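Side-chain contacts in response regulator receiver protein (Sinorhizobium medicae, PDB 2RDM), which is a response-regulator receiver protein that probably accepts a phosphoryl group on an aspartate as part of two-component signalling, its particular pathway being unknown: residues E4-L9 with Q119-R124; I8-D13 with L19-T24; D12-L17 with L104-T109; A28-T33 with Q112-V117; V54-R59 with W67-V72. The protein carries 1 engineered substitution. One frame throughout, in Å; residues are numbered along the deposited sequence. Where two conformers were deposited one is given.

Contact 1. Residues E4-L9 with Q119-R124; sequences EAVTIL and QLLNAR
Val6 swings CG1 anti to its backbone N (chi1 174°), and Leu121 sets CG anti to its carbonyl carbon (chi1 -75°); the two side chains thereby reach toward each other and meet tip to tip. In the CheY-like receiver fold, a parallel sheet flanked by helices, this joins the start of strand 7-11 and the residue leading into it to the last turns of helix 110-122. Both methyls of Leu121 share the contact: CD1 lies 4.0 Å from Val6 CG1, and CD2 lies 4.1 Å from the same Val6 CG1. The fork of the leucine thus closes on one valine methyl, with no polar atom taking part across the contact. Phe30 touches Val6, Ile8 and Leu121 alike, completing an apolar cluster, and Gln112 of the second subunit packs on both Val6 and Leu121. The helix end is tied down separately, by a salt bridge from Arg124 to Asp77 and by Asn122 ND2, which donates to the backbone O of Gln112 of that second subunit. Ile8 approaches only with its far end, its chain bending so that Ile8 CD1 stops 4.5 Å from Leu121 CD1.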
# COMPACT_ATOMS: atom_id res chain seq x y z
N GLU A 4 -6.49 12.28 27.07
CA GLU A 4 -7.76 11.58 26.96
C GLU A 4 -8.33 11.64 25.55
O GLU A 4 -9.07 10.74 25.13
CB GLU A 4 -8.76 12.14 27.98
CG GLU A 4 -10.01 11.29 28.23
CD GLU A 4 -9.75 9.98 28.97
OE1 GLU A 4 -8.72 9.85 29.67
OE2 GLU A 4 -10.60 9.07 28.87
N ALA A 5 -7.98 12.69 24.82
CA ALA A 5 -8.59 12.92 23.51
C ALA A 5 -7.58 13.25 22.42
O ALA A 5 -6.44 13.63 22.69
CB ALA A 5 -9.62 14.01 23.60
N VAL A 6 -8.04 13.09 21.18
CA VAL A 6 -7.25 13.35 19.99
C VAL A 6 -7.66 14.72 19.50
O VAL A 6 -8.84 14.96 19.27
CB VAL A 6 -7.53 12.28 18.90
CG1 VAL A 6 -6.80 12.62 17.58
CG2 VAL A 6 -7.13 10.91 19.39
N THR A 7 -6.68 15.60 19.31
CA THR A 7 -6.97 16.97 18.91
C THR A 7 -6.69 17.22 17.43
O THR A 7 -5.58 16.97 16.95
CB THR A 7 -6.14 17.96 19.76
OG1 THR A 7 -6.37 17.70 21.15
CG2 THR A 7 -6.53 19.41 19.44
N ILE A 8 -7.68 17.76 16.73
CA ILE A 8 -7.52 18.09 15.33
C ILE A 8 -7.54 19.61 15.17
O ILE A 8 -8.45 20.28 15.65
CB ILE A 8 -8.64 17.45 14.49
CG1 ILE A 8 -8.66 15.91 14.66
CG2 ILE A 8 -8.51 17.85 13.05
CD1 ILE A 8 -7.39 15.19 14.25
N LEU A 9 -6.49 20.14 14.53
CA LEU A 9 -6.46 21.55 14.18
C LEU A 9 -7.21 21.63 12.88
O LEU A 9 -6.81 21.00 11.90
CB LEU A 9 -5.02 22.02 13.99
CG LEU A 9 -4.79 23.50 13.65
CD1 LEU A 9 -5.44 24.44 14.68
CD2 LEU A 9 -3.31 23.79 13.50
N GLN A 119 -7.79 7.05 9.27
CA GLN A 119 -6.82 6.24 8.55
C GLN A 119 -5.40 6.80 8.69
O GLN A 119 -4.45 6.05 8.89
CB GLN A 119 -7.23 6.18 7.07
CG GLN A 119 -6.34 5.40 6.18
CD GLN A 119 -6.80 5.52 4.74
OE1 GLN A 119 -8.00 5.42 4.45
NE2 GLN A 119 -5.86 5.74 3.83
N LEU A 120 -5.25 8.11 8.57
CA LEU A 120 -3.93 8.73 8.70
C LEU A 120 -3.39 8.71 10.12
O LEU A 120 -2.20 8.54 10.32
CB LEU A 120 -3.95 10.15 8.16
CG LEU A 120 -4.21 10.24 6.65
CD1 LEU A 120 -4.30 11.71 6.24
CD2 LEU A 120 -3.16 9.49 5.84
N LEU A 121 -4.27 8.87 11.11
CA LEU A 121 -3.88 8.73 12.52
C LEU A 121 -3.47 7.30 12.80
O LEU A 121 -2.46 7.08 13.47
CB LEU A 121 -5.02 9.12 13.45
CG LEU A 121 -5.31 10.61 13.62
CD1 LEU A 121 -6.73 10.76 14.06
CD2 LEU A 121 -4.37 11.24 14.62
N ASN A 122 -4.23 6.35 12.27
CA ASN A 122 -3.93 4.92 12.46
C ASN A 122 -2.61 4.48 11.84
O ASN A 122 -1.95 3.57 12.35
CB ASN A 122 -5.06 4.05 11.91
CG ASN A 122 -6.37 4.21 12.68
OD1 ASN A 122 -6.43 4.92 13.68
ND2 ASN A 122 -7.42 3.56 12.21
N ALA A 123 -2.23 5.12 10.73
CA ALA A 123 -1.02 4.76 9.99
C ALA A 123 0.30 5.23 10.64
O ALA A 123 1.38 4.86 10.18
CB ALA A 123 -1.12 5.28 8.54
N ARG A 124 0.20 6.03 11.70
CA ARG A 124 1.37 6.55 12.43
C ARG A 124 2.38 5.52 12.93
O ARG A 124 3.59 5.78 12.89
CB ARG A 124 0.91 7.40 13.61
CG ARG A 124 0.45 8.78 13.22
CD ARG A 124 0.54 9.68 14.42
NE ARG A 124 1.92 9.86 14.86
CZ ARG A 124 2.55 11.04 14.93
NH1 ARG A 124 3.81 11.08 15.33
NH2 ARG A 124 1.92 12.16 14.60

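Contact 2. Residues I8-D13 with L19-T24; sequences ILLADD and LDFEST
Leu10 and Phe21 cross at about a right angle, both methyls of the leucine lying against the base of the aromatic side chain: Leu10 CD2 is 3.8 Å and Leu10 CD1 3.9 Å from Phe21 CB. The CD2 methyl also presses on the helix backbone, 3.6 Å from Glu22 N, and comes to 4.0 Å from Glu22 CB. Two residues on, just past the end of the strand, Asp12 reaches the other end of the phenylalanine. Its OD2 lies at the ring edge, in the ring plane, 3.3 Å from Phe21 CE2, where the slightly positive rim hydrogens face a carboxylate oxygen; the carboxylate and ring planes are 51° apart. Leu10 holds CG anti to its backbone N (chi1 170°), and Asp12 has the same choice of first torsion, which directs both side chains at the helix. The contact belongs to the beta-alpha-beta unit of strand 7-11, helix 15-27 and strand 31-35, and packs the helix of that unit on its own first strand. Around this shell, Leu113 of helix 110-122 touches Phe21, and Val32 of the edge strand touches Leu10. The other Asp12 oxygen, OD1, is taken up by Glu14 N. Its OD2 lies close to the carboxylate of Asp57, the predicted phosphorylation site, whose OD2 accepts from Asp13 N; a bound glycerol sits about 5 Å from the Asp12 side chain.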
# COMPACT_ATOMS: atom_id res chain seq x y z
N ILE A 8 -7.68 17.76 16.73
CA ILE A 8 -7.52 18.09 15.33
C ILE A 8 -7.54 19.61 15.17
O ILE A 8 -8.45 20.28 15.65
CB ILE A 8 -8.64 17.45 14.49
CG1 ILE A 8 -8.66 15.91 14.66
CG2 ILE A 8 -8.51 17.85 13.05
CD1 ILE A 8 -7.39 15.19 14.25
N LEU A 9 -6.49 20.14 14.53
CA LEU A 9 -6.46 21.55 14.18
C LEU A 9 -7.21 21.63 12.88
O LEU A 9 -6.81 21.00 11.90
CB LEU A 9 -5.02 22.02 13.99
CG LEU A 9 -4.79 23.50 13.65
CD1 LEU A 9 -5.44 24.44 14.68
CD2 LEU A 9 -3.31 23.79 13.50
N LEU A 10 -8.28 22.42 12.88
CA LEU A 10 -9.11 22.61 11.70
C LEU A 10 -9.03 24.07 11.26
O LEU A 10 -9.38 24.96 12.03
CB LEU A 10 -10.56 22.22 12.01
CG LEU A 10 -11.66 22.55 11.00
CD1 LEU A 10 -11.54 21.69 9.74
CD2 LEU A 10 -13.04 22.37 11.63
N ALA A 11 -8.58 24.30 10.03
CA ALA A 11 -8.41 25.65 9.51
C ALA A 11 -9.29 25.87 8.29
O ALA A 11 -9.01 25.33 7.22
CB ALA A 11 -6.92 25.92 9.16
N ASP A 12 -10.37 26.62 8.47
CA ASP A 12 -11.31 26.90 7.39
C ASP A 12 -11.89 28.30 7.54
O ASP A 12 -12.28 28.70 8.63
CB ASP A 12 -12.45 25.85 7.31
CG ASP A 12 -13.27 25.95 6.01
OD1 ASP A 12 -13.85 27.02 5.70
OD2 ASP A 12 -13.35 24.95 5.27
N ASP A 13 -11.95 29.00 6.40
CA ASP A 13 -12.41 30.40 6.26
C ASP A 13 -13.86 30.67 6.65
O ASP A 13 -14.13 31.53 7.49
CB ASP A 13 -12.24 30.84 4.80
CG ASP A 13 -11.24 31.96 4.64
OD1 ASP A 13 -10.94 32.67 5.62
OD2 ASP A 13 -10.78 32.16 3.49
N LEU A 19 -18.03 25.21 11.13
CA LEU A 19 -18.95 24.61 12.12
C LEU A 19 -19.47 23.22 11.68
O LEU A 19 -19.72 22.35 12.51
CB LEU A 19 -20.12 25.56 12.43
CG LEU A 19 -20.04 26.61 13.55
CD1 LEU A 19 -19.77 25.99 14.92
CD2 LEU A 19 -19.03 27.74 13.27
N ASP A 20 -19.62 23.04 10.36
CA ASP A 20 -20.01 21.77 9.75
C ASP A 20 -18.91 20.73 9.92
O ASP A 20 -19.17 19.63 10.40
CB ASP A 20 -20.30 21.99 8.26
CG ASP A 20 -20.93 20.80 7.59
OD1 ASP A 20 -21.59 19.99 8.29
OD2 ASP A 20 -20.79 20.67 6.36
N PHE A 21 -17.69 21.09 9.53
CA PHE A 21 -16.54 20.22 9.69
C PHE A 21 -16.26 19.98 11.17
O PHE A 21 -15.97 18.84 11.56
CB PHE A 21 -15.29 20.76 8.97
CG PHE A 21 -15.46 20.93 7.48
CD1 PHE A 21 -16.12 19.96 6.72
CD2 PHE A 21 -14.94 22.04 6.83
CE1 PHE A 21 -16.27 20.11 5.34
CE2 PHE A 21 -15.09 22.21 5.45
CZ PHE A 21 -15.76 21.24 4.71
N GLU A 22 -16.37 21.03 11.98
CA GLU A 22 -16.11 20.95 13.42
C GLU A 22 -17.03 19.95 14.11
O GLU A 22 -16.56 19.10 14.86
CB GLU A 22 -16.22 22.32 14.09
CG GLU A 22 -15.95 22.33 15.59
CD GLU A 22 -15.68 23.72 16.15
OE1 GLU A 22 -15.98 24.73 15.46
OE2 GLU A 22 -15.16 23.80 17.28
N SER A 23 -18.34 20.06 13.84
CA SER A 23 -19.32 19.17 14.49
C SER A 23 -19.21 17.73 14.00
O SER A 23 -19.41 16.81 14.78
CB SER A 23 -20.75 19.69 14.33
OG SER A 23 -21.07 19.91 12.97
N THR A 24 -18.89 17.56 12.71
CA THR A 24 -18.57 16.24 12.14
C THR A 24 -17.44 15.58 12.92
O THR A 24 -17.56 14.43 13.36
CB THR A 24 -18.22 16.34 10.63
OG1 THR A 24 -19.39 16.74 9.91
CG2 THR A 24 -17.74 15.01 10.07

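Contact 3. Residues D12-L17 with L104-T109; sequences DDEAIL and LEKPFT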
# COMPACT_ATOMS: atom_id res chain seq x y z
N ASP A 12 -10.37 26.62 8.47
CA ASP A 12 -11.31 26.90 7.39
C ASP A 12 -11.89 28.30 7.54
O ASP A 12 -12.28 28.70 8.63
CB ASP A 12 -12.45 25.85 7.31
CG ASP A 12 -13.27 25.95 6.01
OD1 ASP A 12 -13.85 27.02 5.70
OD2 ASP A 12 -13.35 24.95 5.27
N ASP A 13 -11.95 29.00 6.40
CA ASP A 13 -12.41 30.40 6.26
C ASP A 13 -13.86 30.67 6.65
O ASP A 13 -14.13 31.53 7.49
CB ASP A 13 -12.24 30.84 4.80
CG ASP A 13 -11.24 31.96 4.64
OD1 ASP A 13 -10.94 32.67 5.62
OD2 ASP A 13 -10.78 32.16 3.49
N GLU A 14 -14.78 29.97 6.00
CA GLU A 14 -16.20 30.30 6.12
C GLU A 14 -16.90 29.66 7.33
O GLU A 14 -16.60 28.53 7.71
CB GLU A 14 -16.97 30.03 4.82
CG GLU A 14 -16.68 28.70 4.15
CD GLU A 14 -17.47 28.53 2.86
OE1 GLU A 14 -18.70 28.73 2.88
OE2 GLU A 14 -16.85 28.19 1.82
N ALA A 15 -17.83 30.43 7.90
CA ALA A 15 -18.54 30.07 9.13
C ALA A 15 -19.38 28.80 9.02
O ALA A 15 -19.33 27.96 9.92
CB ALA A 15 -19.40 31.25 9.60
N ILE A 16 -20.15 28.68 7.93
CA ILE A 16 -21.00 27.50 7.71
C ILE A 16 -20.20 26.19 7.68
O ILE A 16 -20.59 25.22 8.33
CB ILE A 16 -21.93 27.64 6.45
CG1 ILE A 16 -21.13 27.99 5.18
CG2 ILE A 16 -23.03 28.67 6.70
CD1 ILE A 16 -21.71 27.40 3.89
N LEU A 17 -19.07 26.19 6.98
CA LEU A 17 -18.27 24.99 6.79
C LEU A 17 -17.41 24.64 8.00
O LEU A 17 -17.33 23.47 8.37
CB LEU A 17 -17.40 25.10 5.53
CG LEU A 17 -18.15 25.11 4.19
CD1 LEU A 17 -17.14 25.00 3.06
CD2 LEU A 17 -19.19 23.99 4.07
N LEU A 104 -9.19 16.21 -0.06
CA LEU A 104 -10.61 16.00 -0.31
C LEU A 104 -11.14 17.19 -1.11
O LEU A 104 -11.03 18.32 -0.67
CB LEU A 104 -11.36 15.89 1.02
CG LEU A 104 -10.89 14.84 2.04
CD1 LEU A 104 -11.78 14.89 3.26
CD2 LEU A 104 -10.89 13.46 1.43
N GLU A 105 -11.70 16.93 -2.28
CA GLU A 105 -12.27 18.01 -3.08
C GLU A 105 -13.79 17.99 -3.02
O GLU A 105 -14.41 16.94 -3.18
CB GLU A 105 -11.74 18.02 -4.52
CG GLU A 105 -11.83 16.69 -5.27
CD GLU A 105 -11.21 16.75 -6.67
OE1 GLU A 105 -10.83 15.68 -7.19
OE2 GLU A 105 -11.09 17.86 -7.25
N LYS A 106 -14.37 19.16 -2.78
CA LYS A 106 -15.82 19.33 -2.69
C LYS A 106 -16.50 18.90 -4.00
O LYS A 106 -15.99 19.21 -5.08
CB LYS A 106 -16.16 20.78 -2.33
CG LYS A 106 -15.67 21.18 -0.95
CD LYS A 106 -15.79 22.68 -0.74
CE LYS A 106 -15.08 23.10 0.53
NZ LYS A 106 -14.94 24.58 0.57
N PRO A 107 -17.61 18.14 -3.91
CA PRO A 107 -18.24 17.70 -2.67
C PRO A 107 -17.63 16.41 -2.11
O PRO A 107 -17.19 15.54 -2.86
CB PRO A 107 -19.69 17.45 -3.09
CG PRO A 107 -19.59 17.05 -4.52
CD PRO A 107 -18.35 17.67 -5.09
N PHE A 108 -17.59 16.33 -0.78
CA PHE A 108 -17.26 15.09 -0.08
C PHE A 108 -18.16 14.98 1.13
O PHE A 108 -18.74 15.97 1.58
CB PHE A 108 -15.77 15.02 0.29
CG PHE A 108 -15.30 16.15 1.15
CD1 PHE A 108 -15.36 16.06 2.54
CD2 PHE A 108 -14.77 17.30 0.57
CE1 PHE A 108 -14.93 17.12 3.33
CE2 PHE A 108 -14.33 18.36 1.36
CZ PHE A 108 -14.42 18.26 2.74
N THR A 109 -18.26 13.77 1.68
CA THR A 109 -19.19 13.51 2.75
C THR A 109 -18.49 13.54 4.10
O THR A 109 -17.26 13.50 4.17
CB THR A 109 -19.84 12.14 2.59
OG1 THR A 109 -18.84 11.13 2.72
CG2 THR A 109 -20.48 12.04 1.20
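Leu17 and Lys106 meet tip to tip at the mouth of the acidic pocket of the receiver domain, joining the first turn of helix 15-27 to the loop after strand 102-105. The close approach is a methyl against the end of the lysine: Leu17 CD1 lies 3.3 Å from Lys106 NZ and 3.8 Å from Lys106 CE. The Lys106 chain, extended beyond CG, carries NZ to the leucine. Charge attraction comes second and acts at longer range. Glu14 OE2 stands 4.3 Å from Lys106 NZ, and Asp12 OD2 is 5.0 Å from Lys106 NZ, neither close enough for a salt bridge. A glycerol, probably from the crystallisation liquor, lies about 3 Å from the Lys106 side chain. As in related receiver domains, Lys106 precedes a cis peptide bond, here to Pro107, and probably occupies the place of the highly conserved active-site lysine of the family. Hydrogen bonding shapes the opposing loop: Asp12 OD1 accepts from Glu14 N, two residues on, in an Asx turn just ahead of the helix. That bond is bent, with an angle of 137° at the hydrogen and a length of 3.1 Å from Glu14 N to Asp12 OD1.

Contact 4. Residues A28-T33 with Q112-V117; sequences AGFLVT and QLITAV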
# COMPACT_ATOMS: atom_id res chain seq x y z
N ALA A 28 -17.49 12.36 15.91
CA ALA A 28 -16.64 11.19 15.75
C ALA A 28 -15.68 10.95 16.91
O ALA A 28 -14.95 9.96 16.91
CB ALA A 28 -15.88 11.27 14.46
N GLY A 29 -15.67 11.86 17.88
CA GLY A 29 -14.88 11.69 19.09
C GLY A 29 -13.64 12.56 19.21
O GLY A 29 -12.90 12.45 20.19
N PHE A 30 -13.41 13.42 18.22
CA PHE A 30 -12.22 14.29 18.22
C PHE A 30 -12.47 15.59 18.98
O PHE A 30 -13.58 16.12 18.96
CB PHE A 30 -11.77 14.64 16.79
CG PHE A 30 -11.44 13.45 15.94
CD1 PHE A 30 -10.20 12.84 16.03
CD2 PHE A 30 -12.38 12.93 15.05
CE1 PHE A 30 -9.89 11.72 15.24
CE2 PHE A 30 -12.08 11.81 14.25
CZ PHE A 30 -10.84 11.21 14.36
N LEU A 31 -11.43 16.10 19.65
CA LEU A 31 -11.40 17.50 20.07
C LEU A 31 -10.97 18.32 18.86
O LEU A 31 -10.11 17.90 18.09
CB LEU A 31 -10.39 17.71 21.19
CG LEU A 31 -10.73 17.32 22.62
CD1 LEU A 31 -9.60 17.77 23.54
CD2 LEU A 31 -12.06 17.91 23.09
N VAL A 32 -11.60 19.47 18.67
CA VAL A 32 -11.29 20.32 17.53
C VAL A 32 -10.85 21.71 17.98
O VAL A 32 -11.56 22.38 18.74
CB VAL A 32 -12.47 20.43 16.56
CG1 VAL A 32 -12.12 21.31 15.38
CG2 VAL A 32 -12.91 19.05 16.07
N THR A 33 -9.67 22.12 17.52
CA THR A 33 -9.23 23.51 17.66
C THR A 33 -9.49 24.15 16.31
O THR A 33 -8.77 23.88 15.35
CB THR A 33 -7.74 23.59 18.04
OG1 THR A 33 -7.55 23.00 19.32
CG2 THR A 33 -7.26 25.05 18.08
N GLN A 112 -16.34 10.45 4.47
CA GLN A 112 -15.06 10.58 3.80
C GLN A 112 -14.06 11.35 4.66
O GLN A 112 -12.89 10.99 4.71
CB GLN A 112 -15.24 11.31 2.49
CG GLN A 112 -15.64 10.42 1.33
CD GLN A 112 -16.04 11.25 0.14
OE1 GLN A 112 -17.20 11.66 0.03
NE2 GLN A 112 -15.10 11.54 -0.74
N LEU A 113 -14.52 12.42 5.32
CA LEU A 113 -13.64 13.24 6.11
C LEU A 113 -13.11 12.42 7.30
O LEU A 113 -11.91 12.41 7.58
CB LEU A 113 -14.35 14.50 6.61
CG LEU A 113 -13.61 15.37 7.65
CD1 LEU A 113 -12.22 15.81 7.17
CD2 LEU A 113 -14.46 16.59 7.99
N ILE A 114 -14.03 11.74 7.96
CA ILE A 114 -13.73 10.95 9.17
C ILE A 114 -12.80 9.76 8.87
O ILE A 114 -11.85 9.48 9.62
CB ILE A 114 -15.04 10.47 9.84
CG1 ILE A 114 -15.85 11.65 10.43
CG2 ILE A 114 -14.76 9.45 10.92
CD1 ILE A 114 -15.02 12.68 11.20
N THR A 115 -13.09 9.06 7.77
CA THR A 115 -12.26 7.97 7.29
C THR A 115 -10.84 8.44 6.97
O THR A 115 -9.89 7.82 7.38
CB THR A 115 -12.90 7.27 6.05
OG1 THR A 115 -14.17 6.72 6.44
CG2 THR A 115 -12.01 6.15 5.56
N ALA A 116 -10.71 9.58 6.28
CA ALA A 116 -9.41 10.13 5.95
C ALA A 116 -8.60 10.44 7.20
O ALA A 116 -7.45 10.03 7.31
CB ALA A 116 -9.57 11.40 5.10
N VAL A 117 -9.23 11.12 8.15
CA VAL A 117 -8.53 11.54 9.38
C VAL A 117 -8.10 10.31 10.17
O VAL A 117 -6.92 10.20 10.54
CB VAL A 117 -9.42 12.51 10.23
CG1 VAL A 117 -8.83 12.76 11.60
CG2 VAL A 117 -9.55 13.86 9.51
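Apolar packing, without a hydrogen bond across it, joins the turn between helix 15-27 and strand 31-35 to the middle of helix 110-122 in the CheY-like receiver fold. Both the first and the last helix lie on this side of the parallel sheet, and the turn that ends the first one leans on the other. Ala28 CB rests against both branches of Ile114, lying 3.7 Å from Ile114 CD1, 4.0 Å from Ile114 CG1 and 4.1 Å from Ile114 CG2. The isoleucine leaves its own helix pointing past the turn, but its chain bends back so that CD1 comes nearest. The same CD1 methyl then touches the aromatic ring of Phe30, at 4.3 Å from Phe30 CE2, and so links the two residues of the turn. Gly29, between them, has a phi of 107° and closes helix 15-27 with a Schellman motif; this change of direction lets Phe30 head inward, where Ser118 also touches it. Oligomer neighbours border the patch: Ala111 of the second subunit packs on Ala28 and Ile114, and Thr109 of that subunit packs on Phe30. Helix 110-122 meets the third subunit too, Thr115 packing on Ser118 of that chain. Phe30 and Val117 come at each other from opposite directions. Val117 turns CG1 anti to its backbone N (chi1 170°), which places Val117 CG1 3.7 Å from Phe30 CZ and 3.9 Å from Phe30 CE1.

Contact 5. Residues V54-R59 with W67-V72; sequences VVTDIR and WQVARV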
# COMPACT_ATOMS: atom_id res chain seq x y z
N VAL A 54 -4.13 17.55 11.25
CA VAL A 54 -4.41 18.87 10.73
C VAL A 54 -5.34 18.72 9.53
O VAL A 54 -5.03 17.97 8.61
CB VAL A 54 -3.10 19.62 10.31
CG1 VAL A 54 -3.42 20.95 9.63
CG2 VAL A 54 -2.18 19.85 11.53
N VAL A 55 -6.48 19.40 9.59
CA VAL A 55 -7.42 19.48 8.47
C VAL A 55 -7.49 20.94 8.02
O VAL A 55 -8.02 21.78 8.76
CB VAL A 55 -8.83 18.98 8.87
CG1 VAL A 55 -9.77 19.06 7.71
CG2 VAL A 55 -8.80 17.53 9.35
N THR A 56 -7.00 21.22 6.81
CA THR A 56 -6.82 22.62 6.37
C THR A 56 -7.32 22.89 4.96
O THR A 56 -7.12 22.09 4.07
CB THR A 56 -5.31 23.09 6.51
OG1 THR A 56 -5.18 24.48 6.15
CG2 THR A 56 -4.35 22.25 5.64
N ASP A 57 -7.96 24.05 4.78
CA ASP A 57 -8.22 24.62 3.43
C ASP A 57 -6.94 24.87 2.65
O ASP A 57 -5.90 25.09 3.24
CB ASP A 57 -8.88 25.99 3.53
CG ASP A 57 -10.28 25.95 4.04
OD1 ASP A 57 -10.78 24.86 4.36
OD2 ASP A 57 -10.87 27.05 4.13
N ILE A 58 -7.04 24.93 1.32
CA ILE A 58 -5.90 25.33 0.50
C ILE A 58 -5.78 26.85 0.47
O ILE A 58 -4.69 27.40 0.68
CB ILE A 58 -6.01 24.76 -0.95
CG1 ILE A 58 -5.89 23.23 -0.93
CG2 ILE A 58 -4.94 25.36 -1.87
CD1 ILE A 58 -4.89 22.73 0.06
N ARG A 59 -6.89 27.54 0.22
CA ARG A 59 -6.89 28.99 0.08
C ARG A 59 -7.54 29.65 1.29
O ARG A 59 -8.62 29.25 1.72
CB ARG A 59 -7.62 29.42 -1.20
CG ARG A 59 -7.14 28.75 -2.47
CD ARG A 59 -8.08 29.07 -3.63
NE ARG A 59 -7.85 28.21 -4.79
CZ ARG A 59 -7.22 28.58 -5.90
NH1 ARG A 59 -6.73 29.82 -6.03
NH2 ARG A 59 -7.07 27.72 -6.90
N TRP A 67 -1.00 24.88 1.89
CA TRP A 67 0.22 24.13 1.56
C TRP A 67 1.31 24.47 2.57
O TRP A 67 2.02 23.58 3.07
CB TRP A 67 0.73 24.45 0.14
CG TRP A 67 -0.30 24.33 -0.96
CD1 TRP A 67 -0.67 25.31 -1.84
CD2 TRP A 67 -1.06 23.17 -1.31
NE1 TRP A 67 -1.61 24.83 -2.72
CE2 TRP A 67 -1.87 23.51 -2.41
CE3 TRP A 67 -1.13 21.87 -0.80
CZ2 TRP A 67 -2.74 22.61 -3.00
CZ3 TRP A 67 -2.01 20.98 -1.38
CH2 TRP A 67 -2.80 21.35 -2.48
N GLN A 68 1.40 25.76 2.90
CA GLN A 68 2.39 26.22 3.86
C GLN A 68 2.05 25.79 5.29
O GLN A 68 2.96 25.45 6.07
CB GLN A 68 2.58 27.73 3.76
CG GLN A 68 3.80 28.25 4.51
CD GLN A 68 5.04 27.36 4.39
OE1 GLN A 68 5.48 27.01 3.29
NE2 GLN A 68 5.63 27.02 5.53
N VAL A 69 0.76 25.74 5.61
CA VAL A 69 0.30 25.24 6.93
C VAL A 69 0.81 23.81 7.14
O VAL A 69 1.36 23.49 8.20
CB VAL A 69 -1.26 25.25 7.08
CG1 VAL A 69 -1.68 24.60 8.41
CG2 VAL A 69 -1.78 26.67 7.03
N ALA A 70 0.64 22.98 6.11
CA ALA A 70 1.05 21.57 6.20
C ALA A 70 2.57 21.40 6.37
O ALA A 70 3.02 20.51 7.10
CB ALA A 70 0.54 20.80 4.99
N ARG A 71 3.35 22.25 5.70
CA ARG A 71 4.81 22.22 5.81
C ARG A 71 5.24 22.51 7.23
O ARG A 71 6.08 21.80 7.78
CB ARG A 71 5.47 23.20 4.84
CG ARG A 71 5.17 22.86 3.41
CD ARG A 71 6.17 23.43 2.41
NE ARG A 71 5.52 23.55 1.11
CZ ARG A 71 5.30 22.53 0.29
NH1 ARG A 71 5.71 21.29 0.62
NH2 ARG A 71 4.67 22.74 -0.86
N VAL A 72 4.63 23.55 7.83
CA VAL A 72 4.91 23.89 9.24
C VAL A 72 4.55 22.73 10.17
O VAL A 72 5.35 22.34 11.03
CB VAL A 72 4.20 25.19 9.66
CG1 VAL A 72 4.41 25.46 11.13
CG2 VAL A 72 4.73 26.36 8.84
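Ile58 meets Trp67 along nearly its whole length, starting at CB, which is directed at the helix and sends both branches to the indole. The short branch, CG2, is anti to the backbone N and touches the pyrrole part, 3.5 Å from Trp67 NE1. Along the long branch, Ile58 CG1 lies 3.8 Å from Trp67 CZ2. At the tip, CD1 sits over one face of the indole in a CH-pi contact, 3.6 Å from the centroid of the Trp67 six-membered ring and 12° off its normal. Tyr84, Trp93 and Asn96 also touch the tryptophan. With an alanine at this position the indole face is gone, and Ile58 CD1 would probably be left without its CH-pi partner and a gap opened beside Tyr84. Earlier, on the strand itself, Val54 CG1 packs 4.2 Å from Val69 CG1. Thr56 and Val69 slide past each other, with Thr56 OG1 4.1 Å from Val69 CB. That hydroxyl is pinned by donating to the backbone O of Asp57, 3.1 Å from Thr56 OG1 to Asp57 O, in the carbonyl plane and on a lone pair. Asp57 itself points away from the helix. This is the strand-to-helix half of a beta-alpha-beta unit in a receiver domain, the helix backing the strand that ends at the predicted phosphoacceptor aspartate.

How the contacts relate
From the N terminus, strand 7-11 opens contact 1, whose long loop closes only at the end of helix 110-122 and encloses contacts 3, 4 and 5. Contact 2 starts from the same strand and closes a short loop within the first beta-alpha-beta unit. Contact 3 begins on residues shared with contact 2 and crosses contact 4, their segments alternating along the chain; contact 5 is nested inside both. Contacts 1 and 4 lie 8 Å apart between centres, share helix 110-122 and are stitched by backbone bonds between Val6, Ile8 and Leu31. Contact 5 ties helix 66-76 to the sheet, and its Asp57 meets Asp12 and Asp13 of contacts 2 and 3.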